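Carbonic anhydrase (Synechocystis sp., PDB 5SWC) catalyses the reversible hydration of carbon dioxide with a zinc ion, supplying RuBisCO in the carboxysome with its substrate. Local coordinates at residues 125-130 / 164-169. Sequence-based numbering, arbitrary orientation.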
loop_
_atom_site.group_PDB
_atom_site.type_symbol
_atom_site.label_atom_id
_atom_site.label_comp_id
_atom_site.label_asym_id
_atom_site.label_seq_id
_atom_site.Cartn_x
_atom_site.Cartn_y
_atom_site.Cartn_z
ATOM N N GLY A 125 -3.060 -14.490 20.867
ATOM C CA GLY A 125 -3.485 -14.500 19.475
ATOM C C GLY A 125 -2.369 -14.904 18.522
ATOM O O GLY A 125 -2.563 -15.699 17.605
ATOM N N LEU A 126 -1.206 -14.301 18.731
ATOM C CA LEU A 126 -0.043 -14.601 17.897
ATOM C C LEU A 126 0.298 -16.086 17.843
ATOM O O LEU A 126 0.700 -16.595 16.824
ATOM C CB LEU A 126 1.151 -13.802 18.434
ATOM C CG LEU A 126 2.387 -13.863 17.565
ATOM C CD1 LEU A 126 2.168 -13.132 16.250
ATOM C CD2 LEU A 126 3.582 -13.277 18.332
ATOM N N LEU A 127 0.115 -16.762 18.989
ATOM C CA LEU A 127 0.405 -18.174 19.100
ATOM C C LEU A 127 -0.698 -19.072 18.519
ATOM O O LEU A 127 -0.533 -20.284 18.425
ATOM C CB LEU A 127 0.659 -18.507 20.572
ATOM C CG LEU A 127 1.886 -17.854 21.216
ATOM C CD1 LEU A 127 1.894 -17.981 22.748
ATOM C CD2 LEU A 127 3.159 -18.418 20.660
ATOM N N LYS A 128 -1.829 -18.461 18.165
ATOM C CA LYS A 128 -2.917 -19.161 17.510
ATOM C C LYS A 128 -3.387 -18.331 16.314
ATOM O O LYS A 128 -4.578 -18.140 16.070
ATOM C CB LYS A 128 -4.060 -19.466 18.485
ATOM C CG LYS A 128 -4.764 -18.306 19.070
ATOM C CD LYS A 128 -6.062 -18.728 19.738
ATOM C CE LYS A 128 -6.946 -17.518 20.026
ATOM N NZ LYS A 128 -6.208 -16.474 20.820
ATOM N N LEU A 129 -2.406 -17.864 15.565
ATOM C CA LEU A 129 -2.617 -16.810 14.576
ATOM C C LEU A 129 -3.632 -17.199 13.510
ATOM O O LEU A 129 -4.511 -16.417 13.163
ATOM C CB LEU A 129 -1.277 -16.441 13.931
ATOM C CG LEU A 129 -1.307 -15.328 12.921
ATOM C CD1 LEU A 129 -1.605 -14.008 13.602
ATOM C CD2 LEU A 129 0.040 -15.357 12.209
ATOM N N ASN A 130 -3.568 -18.410 13.008
ATOM C CA ASN A 130 -4.450 -18.764 11.904
ATOM C C ASN A 130 -5.908 -18.753 12.296
ATOM O O ASN A 130 -6.761 -18.385 11.484
ATOM C CB ASN A 130 -4.059 -20.101 11.309
ATOM C CG ASN A 130 -2.800 -20.002 10.479
ATOM O OD1 ASN A 130 -2.455 -18.918 9.977
ATOM N ND2 ASN A 130 -2.094 -21.126 10.334
ATOM N N ASP A 164 3.985 -20.929 29.945
ATOM C CA ASP A 164 5.415 -20.751 29.680
ATOM C C ASP A 164 5.655 -20.199 28.285
ATOM O O ASP A 164 6.492 -19.312 28.066
ATOM C CB ASP A 164 6.143 -22.099 29.785
ATOM C CG ASP A 164 6.217 -22.638 31.198
ATOM O OD1 ASP A 164 6.169 -21.837 32.151
ATOM O OD2 ASP A 164 6.335 -23.879 31.342
ATOM N N LEU A 165 4.903 -20.695 27.316
ATOM C CA LEU A 165 5.038 -20.207 25.956
ATOM C C LEU A 165 4.549 -18.771 25.795
ATOM O O LEU A 165 5.178 -17.966 25.153
ATOM C CB LEU A 165 4.281 -21.164 25.032
ATOM C CG LEU A 165 4.385 -20.854 23.550
ATOM C CD1 LEU A 165 5.850 -20.865 23.092
ATOM C CD2 LEU A 165 3.570 -21.875 22.763
ATOM N N ILE A 166 3.441 -18.440 26.443
ATOM C CA ILE A 166 2.922 -17.077 26.379
ATOM C C ILE A 166 3.923 -16.107 27.004
ATOM O O ILE A 166 4.161 -15.025 26.488
ATOM C CB ILE A 166 1.553 -16.974 27.041
ATOM C CG1 ILE A 166 0.533 -17.770 26.214
ATOM C CG2 ILE A 166 1.124 -15.499 27.166
ATOM C CD1 ILE A 166 -0.724 -18.128 26.943
ATOM N N GLU A 167 4.524 -16.526 28.109
ATOM C CA GLU A 167 5.523 -15.679 28.800
ATOM C C GLU A 167 6.713 -15.383 27.901
ATOM O O GLU A 167 7.165 -14.222 27.780
ATOM C CB GLU A 167 5.957 -16.407 30.073
ATOM C CG GLU A 167 7.009 -15.752 30.930
ATOM C CD GLU A 167 7.242 -16.554 32.233
ATOM O OE1 GLU A 167 6.510 -16.303 33.207
ATOM O OE2 GLU A 167 8.121 -17.446 32.284
ATOM N N VAL A 168 7.217 -16.390 27.188
ATOM C CA VAL A 168 8.332 -16.143 26.277
ATOM C C VAL A 168 7.890 -15.250 25.117
ATOM O O VAL A 168 8.620 -14.364 24.693
ATOM C CB VAL A 168 8.902 -17.482 25.756
ATOM C CG1 VAL A 168 9.778 -17.283 24.576
ATOM C CG2 VAL A 168 9.659 -18.164 26.880
ATOM N N ALA A 169 6.680 -15.433 24.603
ATOM C CA ALA A 169 6.180 -14.558 23.529
ATOM C C ALA A 169 6.082 -13.127 23.989
ATOM O O ALA A 169 6.440 -12.226 23.193
ATOM C CB ALA A 169 4.812 -15.024 23.030
#
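The hydrogen bond from K128 N to G125 O, 2.9 Å long, closes the turn on which L127 is held out toward L165, I166 and A169. No hydrogen bond joins the two segments themselves; contact across them is apolar, and L127 carries it by placing its forked end against helix 162-181. With CG anti to the carbonyl carbon (chi1 -65°), the L127 side chain extends outward from the turn and brings CD1 in among L165, I166 and A169, where it touches each. L127 CD1 meets I166 CG1 at 3.7 Å and L165 CG at 3.9 Å, and it reaches the helix backbone as well, lying 3.9 Å from I166 CA. L127 CD2 adds a further touch on L165, 4.0 Å from L165 CG. Leucine suits this place because it is apolar and long enough to bring CD1 to all three side chains, the second branch broadening the contact on L165. L165, its own CG anti to the backbone N (chi1 -176°), runs past L127 in the opposite direction, so the two leucines lie alongside one another, while I166 crosses L127 at a slant. One helical turn beyond L165, the A169 methyl is 4.2 Å from L127 CD1; so small a side chain lets the leucine methyl come close to the helix surface. In this beta-class carbonic anhydrase both segments belong to the largely helical connection between the parallel neighbouring strands 111-117 and 197-204. Helix 121-126 directly follows the zinc ligand C120, whose side chain is about 6 Å from that of I166. Cutting L127 back to an alanine removes both methyls and would probably leave a gap over L165, I166 and A169. L165 also packs on V153 of helix 147-156, whereas L126 meets T149 and R150 there.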